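Cell division control protein Cdc48 (Mycobacterium smegmatis, PDB 5E7P) probably binds and hydrolyses ATP through two AAA modules in tandem, each of which can hold ADP. Local coordinates at residues K565-L570 / V607-T612; V434-L439 / L463-P468. One frame throughout, in Å; residues are numbered along the deposited sequence.

Contact 1: K565-L570 / V607-T612; sequences KAVREL and VASLLT
Val-567 and Leu-610 are where the backbones of helices 563-576 and 602-617 come nearest, their CA atoms 6.6 Å apart; the axes of the two segments run almost parallel, 14° between their directions and 9.2 Å apart. This is the layered alpha/beta fold of an AAA module, whose strands 546-551, 580-585 and 623-629 are neighbours in a parallel sheet. Each helix lies in the connection between two neighbouring strands, 563-576 before 580-585 and 602-617 before 623-629, which is why the two run in the same direction.

Val-567 carries the apolar part. With CG1 anti to the backbone N (chi1 168°), this methyl reaches across to the other helix, lying 4.1 Å from Leu-610 CA and 4.2 Å from Leu-610 CD1. A compact beta-branched residue suits a gap between close helices, while the longer Leu-610 also reaches down to Leu-584 on the sheet.

Toward solvent the chemistry turns polar. Arg-568 passes its aliphatic CG alongside the hydroxyl of Ser-609, a small residue that lets the helices approach. Glu-564, just before 565-570, joins the two: its OE2 forms a salt bridge with Arg-568 NE and a hydrogen bond with Ser-609 OG.

Contact 2: V434-L439 / L463-P468; sequences VREGAL and LTVIRP
The carboxylate of Glu-436 has a methyl of Val-465 over one face: CG2 stands almost straight above the plane, 3.9 Å from Glu-436 CD. Leu-439, nearly one turn further along the same helix, lies on the side of the opposite face, its CD1 nearest to OE1. The oxygens have polar partners elsewhere. OE2 forms salt bridges with NE of Arg-37 and NE of Arg-440, and OE1 is hydrogen-bonded too, so the charge of a buried acid is probably balanced by the two arginines, which would favour the ionised form.

The first torsion of Glu-436 (chi1 176°) sets CG opposite the backbone N and brings it 3.8 Å from Val-465 CG2; the bend at chi2 (66°) then turns the carboxylate under the same methyl, and the two side chains cross at about a right angle. Helix 427-448 belongs to the small helical subdomain that follows the first AAA core, and 463-468 is the irregular chain leaving helix 456-462 toward the second module. Arg-37, like Asp-34, which Val-465 also touches, comes from the N-terminal domain, so three parts of the chain meet here.

Ile-466 uses the other end of the same glutamate. Its CG1-CD1 arm lies against the base of the side chain, CD1 4.1 Å from Glu-436 CB, and Ile-466 also packs on Val-433, giving the chain an apolar hold on the helix.

In the fold
The two contacts share no element: their centres are 43 Å apart, on opposite sides of the chain's centre. Both are largely buried, and neither has a hydrogen bond across its segments. Contact 1 pairs two helices within the second AAA module, grading from an apolar layer over the sheet to an exposed arginine, and lies away from the nucleotide sites. Contact 2 sets one helix against irregular chain where the first module meets the N-terminal domain; there the stem and one face of a single acid meet aliphatic groups, and the side chain of Ile-466 lies about 12 Å from a bound ADP. In each a glutamate is paired with arginine: Glu-564 with Arg-568, Glu-436 with Arg-37 and Arg-440.

Contact 1: K565-L570 / V607-T612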
loop_
_atom_site.group_PDB
_atom_site.type_symbol
_atom_site.label_atom_id
_atom_site.label_comp_id
_atom_site.label_asym_id
_atom_site.label_seq_id
_atom_site.Cartn_x
_atom_site.Cartn_y
_atom_site.Cartn_z
ATOM N N LYS A 565 -7.002 19.783 14.452
ATOM C CA LYS A 565 -8.134 19.064 13.875
ATOM C C LYS A 565 -7.693 17.754 13.230
ATOM O O LYS A 565 -8.474 16.810 13.128
ATOM C CB LYS A 565 -8.879 19.941 12.867
ATOM C CG LYS A 565 -9.652 21.082 13.506
ATOM C CD LYS A 565 -10.246 22.014 12.459
ATOM C CE LYS A 565 -10.957 23.189 13.109
ATOM N NZ LYS A 565 -11.476 24.144 12.095
ATOM N N ALA A 566 -6.439 17.698 12.795
ATOM C CA ALA A 566 -5.892 16.475 12.225
ATOM C C ALA A 566 -5.799 15.395 13.298
ATOM O O ALA A 566 -5.968 14.211 13.014
ATOM C CB ALA A 566 -4.524 16.738 11.610
ATOM N N VAL A 567 -5.524 15.818 14.529
ATOM C CA VAL A 567 -5.445 14.901 15.656
ATOM C C VAL A 567 -6.811 14.296 15.951
ATOM O O VAL A 567 -6.960 13.076 15.997
ATOM C CB VAL A 567 -4.919 15.602 16.925
ATOM C CG1 VAL A 567 -5.121 14.716 18.147
ATOM C CG2 VAL A 567 -3.452 15.969 16.760
ATOM N N ARG A 568 -7.806 15.158 16.148
ATOM C CA ARG A 568 -9.166 14.713 16.431
ATOM C C ARG A 568 -9.713 13.866 15.288
ATOM O O ARG A 568 -10.429 12.893 15.516
ATOM C CB ARG A 568 -10.084 15.908 16.702
ATOM C CG ARG A 568 -9.751 16.667 17.979
ATOM C CD ARG A 568 -10.836 17.668 18.354
ATOM N NE ARG A 568 -10.938 18.767 17.398
ATOM C CZ ARG A 568 -11.982 18.975 16.600
ATOM N NH1 ARG A 568 -13.025 18.159 16.642
ATOM N NH2 ARG A 568 -11.982 20.004 15.762
ATOM N N GLU A 569 -9.360 14.233 14.061
ATOM C CA GLU A 569 -9.757 13.474 12.883
ATOM C C GLU A 569 -9.198 12.056 12.933
ATOM O O GLU A 569 -9.932 11.080 12.771
ATOM C CB GLU A 569 -9.267 14.174 11.619
ATOM C CG GLU A 569 -9.456 13.371 10.351
ATOM C CD GLU A 569 -8.826 14.041 9.144
ATOM O OE1 GLU A 569 -8.782 15.289 9.108
ATOM O OE2 GLU A 569 -8.363 13.322 8.237
ATOM N N LEU A 570 -7.893 11.962 13.166
ATOM C CA LEU A 570 -7.183 10.689 13.230
ATOM C C LEU A 570 -7.819 9.722 14.229
ATOM O O LEU A 570 -8.102 8.570 13.899
ATOM C CB LEU A 570 -5.719 10.939 13.597
ATOM C CG LEU A 570 -4.851 9.745 14.000
ATOM C CD1 LEU A 570 -4.693 8.775 12.845
ATOM C CD2 LEU A 570 -3.495 10.232 14.480
ATOM N N VAL A 607 -1.261 19.386 21.652
ATOM C CA VAL A 607 -0.937 18.525 22.786
ATOM C C VAL A 607 -2.145 18.320 23.706
ATOM O O VAL A 607 -2.458 17.190 24.092
ATOM C CB VAL A 607 0.252 19.084 23.595
ATOM C CG1 VAL A 607 0.446 18.294 24.874
ATOM C CG2 VAL A 607 1.519 19.071 22.754
ATOM N N ALA A 608 -2.820 19.413 24.048
ATOM C CA ALA A 608 -4.014 19.343 24.885
ATOM C C ALA A 608 -5.093 18.500 24.214
ATOM O O ALA A 608 -5.790 17.724 24.869
ATOM C CB ALA A 608 -4.540 20.738 25.192
ATOM N N SER A 609 -5.222 18.654 22.900
ATOM C CA SER A 609 -6.166 17.854 22.132
ATOM C C SER A 609 -5.725 16.396 22.129
ATOM O O SER A 609 -6.550 15.487 22.210
ATOM C CB SER A 609 -6.279 18.373 20.697
ATOM O OG SER A 609 -7.227 17.623 19.958
ATOM N N LEU A 610 -4.415 16.185 22.041
ATOM C CA LEU A 610 -3.853 14.840 22.050
ATOM C C LEU A 610 -4.151 14.126 23.368
ATOM O O LEU A 610 -4.613 12.983 23.374
ATOM C CB LEU A 610 -2.345 14.892 21.800
ATOM C CG LEU A 610 -1.648 13.548 21.612
ATOM C CD1 LEU A 610 -2.355 12.739 20.538
ATOM C CD2 LEU A 610 -0.183 13.755 21.255
ATOM N N LEU A 611 -3.895 14.812 24.479
ATOM C CA LEU A 611 -4.191 14.280 25.807
ATOM C C LEU A 611 -5.670 13.930 25.929
ATOM O O LEU A 611 -6.030 12.895 26.491
ATOM C CB LEU A 611 -3.805 15.292 26.888
ATOM C CG LEU A 611 -2.316 15.629 26.995
ATOM C CD1 LEU A 611 -2.079 16.741 28.003
ATOM C CD2 LEU A 611 -1.525 14.389 27.370
ATOM N N THR A 612 -6.518 14.803 25.390
ATOM C CA THR A 612 -7.960 14.590 25.398
ATOM C C THR A 612 -8.331 13.328 24.631
ATOM O O THR A 612 -9.135 12.523 25.099
ATOM C CB THR A 612 -8.713 15.794 24.784
ATOM O OG1 THR A 612 -8.388 16.987 25.509
ATOM C CG2 THR A 612 -10.220 15.567 24.828
#

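Contact 2: V434-L439 / L463-P468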
loop_
_atom_site.group_PDB
_atom_site.type_symbol
_atom_site.label_atom_id
_atom_site.label_comp_id
_atom_site.label_asym_id
_atom_site.label_seq_id
_atom_site.Cartn_x
_atom_site.Cartn_y
_atom_site.Cartn_z
ATOM N N VAL A 434 -5.769 -14.923 -9.270
ATOM C CA VAL A 434 -6.714 -15.854 -9.876
ATOM C C VAL A 434 -6.734 -15.744 -11.403
ATOM O O VAL A 434 -6.799 -16.759 -12.101
ATOM C CB VAL A 434 -8.133 -15.671 -9.295
ATOM C CG1 VAL A 434 -9.150 -16.481 -10.081
ATOM C CG2 VAL A 434 -8.158 -16.070 -7.826
ATOM N N ARG A 435 -6.664 -14.520 -11.919
ATOM C CA ARG A 435 -6.616 -14.312 -13.365
ATOM C C ARG A 435 -5.386 -14.975 -13.970
ATOM O O ARG A 435 -5.464 -15.595 -15.032
ATOM C CB ARG A 435 -6.637 -12.821 -13.718
ATOM C CG ARG A 435 -7.933 -12.111 -13.354
ATOM C CD ARG A 435 -8.106 -10.814 -14.131
ATOM N NE ARG A 435 -6.971 -9.914 -13.964
ATOM C CZ ARG A 435 -6.842 -9.054 -12.959
ATOM N NH1 ARG A 435 -7.779 -8.981 -12.023
ATOM N NH2 ARG A 435 -5.774 -8.270 -12.888
ATOM N N GLU A 436 -4.255 -14.844 -13.281
ATOM C CA GLU A 436 -3.015 -15.478 -13.711
ATOM C C GLU A 436 -3.153 -16.994 -13.643
ATOM O O GLU A 436 -2.664 -17.710 -14.516
ATOM C CB GLU A 436 -1.842 -15.012 -12.844
ATOM C CG GLU A 436 -0.522 -15.700 -13.154
ATOM C CD GLU A 436 0.006 -15.371 -14.539
ATOM O OE1 GLU A 436 -0.267 -14.256 -15.032
ATOM O OE2 GLU A 436 0.695 -16.232 -15.134
ATOM N N GLY A 437 -3.829 -17.473 -12.604
ATOM C CA GLY A 437 -4.071 -18.893 -12.440
ATOM C C GLY A 437 -4.893 -19.451 -13.584
ATOM O O GLY A 437 -4.717 -20.602 -13.986
ATOM N N ALA A 438 -5.790 -18.624 -14.114
ATOM C CA ALA A 438 -6.626 -19.018 -15.243
ATOM C C ALA A 438 -5.804 -19.128 -16.522
ATOM O O ALA A 438 -6.135 -19.905 -17.416
ATOM C CB ALA A 438 -7.769 -18.033 -15.428
ATOM N N LEU A 439 -4.733 -18.345 -16.601
ATOM C CA LEU A 439 -3.841 -18.382 -17.754
ATOM C C LEU A 439 -2.977 -19.635 -17.733
ATOM O O LEU A 439 -2.735 -20.253 -18.769
ATOM C CB LEU A 439 -2.956 -17.135 -17.791
ATOM C CG LEU A 439 -3.676 -15.797 -17.955
ATOM C CD1 LEU A 439 -2.674 -14.651 -18.008
ATOM C CD2 LEU A 439 -4.551 -15.807 -19.199
ATOM N N LEU A 463 1.807 -16.903 -7.785
ATOM C CA LEU A 463 2.477 -16.149 -6.729
ATOM C C LEU A 463 3.915 -15.773 -7.092
ATOM O O LEU A 463 4.505 -14.888 -6.472
ATOM C CB LEU A 463 2.457 -16.935 -5.414
ATOM C CG LEU A 463 1.078 -17.276 -4.846
ATOM C CD1 LEU A 463 1.202 -17.976 -3.503
ATOM C CD2 LEU A 463 0.224 -16.028 -4.721
ATOM N N THR A 464 4.474 -16.444 -8.094
ATOM C CA THR A 464 5.841 -16.158 -8.519
ATOM C C THR A 464 5.920 -14.948 -9.452
ATOM O O THR A 464 7.012 -14.459 -9.742
ATOM C CB THR A 464 6.493 -17.369 -9.219
ATOM O OG1 THR A 464 5.903 -17.554 -10.512
ATOM C CG2 THR A 464 6.321 -18.637 -8.386
ATOM N N VAL A 465 4.770 -14.466 -9.921
ATOM C CA VAL A 465 4.749 -13.359 -10.880
ATOM C C VAL A 465 3.843 -12.185 -10.496
ATOM O O VAL A 465 3.939 -11.107 -11.083
ATOM C CB VAL A 465 4.358 -13.837 -12.297
ATOM C CG1 VAL A 465 5.449 -14.716 -12.886
ATOM C CG2 VAL A 465 3.022 -14.569 -12.264
ATOM N N ILE A 466 2.965 -12.386 -9.520
ATOM C CA ILE A 466 2.032 -11.332 -9.126
ATOM C C ILE A 466 2.532 -10.530 -7.927
ATOM O O ILE A 466 2.671 -11.061 -6.826
ATOM C CB ILE A 466 0.635 -11.894 -8.806
ATOM C CG1 ILE A 466 0.047 -12.585 -10.037
ATOM C CG2 ILE A 466 -0.286 -10.782 -8.325
ATOM C CD1 ILE A 466 -0.036 -11.690 -11.257
ATOM N N ARG A 467 2.797 -9.247 -8.147
ATOM C CA ARG A 467 3.226 -8.374 -7.064
ATOM C C ARG A 467 2.030 -7.751 -6.359
ATOM O O ARG A 467 1.176 -7.136 -7.000
ATOM C CB ARG A 467 4.153 -7.271 -7.577
ATOM C CG ARG A 467 4.626 -6.336 -6.475
ATOM C CD ARG A 467 5.618 -5.304 -6.970
ATOM N NE ARG A 467 5.015 -4.316 -7.860
ATOM C CZ ARG A 467 5.628 -3.205 -8.259
ATOM N NH1 ARG A 467 6.856 -2.942 -7.836
ATOM N NH2 ARG A 467 5.015 -2.355 -9.073
ATOM N N PRO A 468 1.963 -7.915 -5.029
ATOM C CA PRO A 468 0.920 -7.260 -4.237
ATOM C C PRO A 468 1.048 -5.748 -4.336
ATOM O O PRO A 468 2.164 -5.223 -4.363
ATOM C CB PRO A 468 1.207 -7.732 -2.808
ATOM C CG PRO A 468 2.635 -8.163 -2.823
ATOM C CD PRO A 468 2.881 -8.708 -4.194
#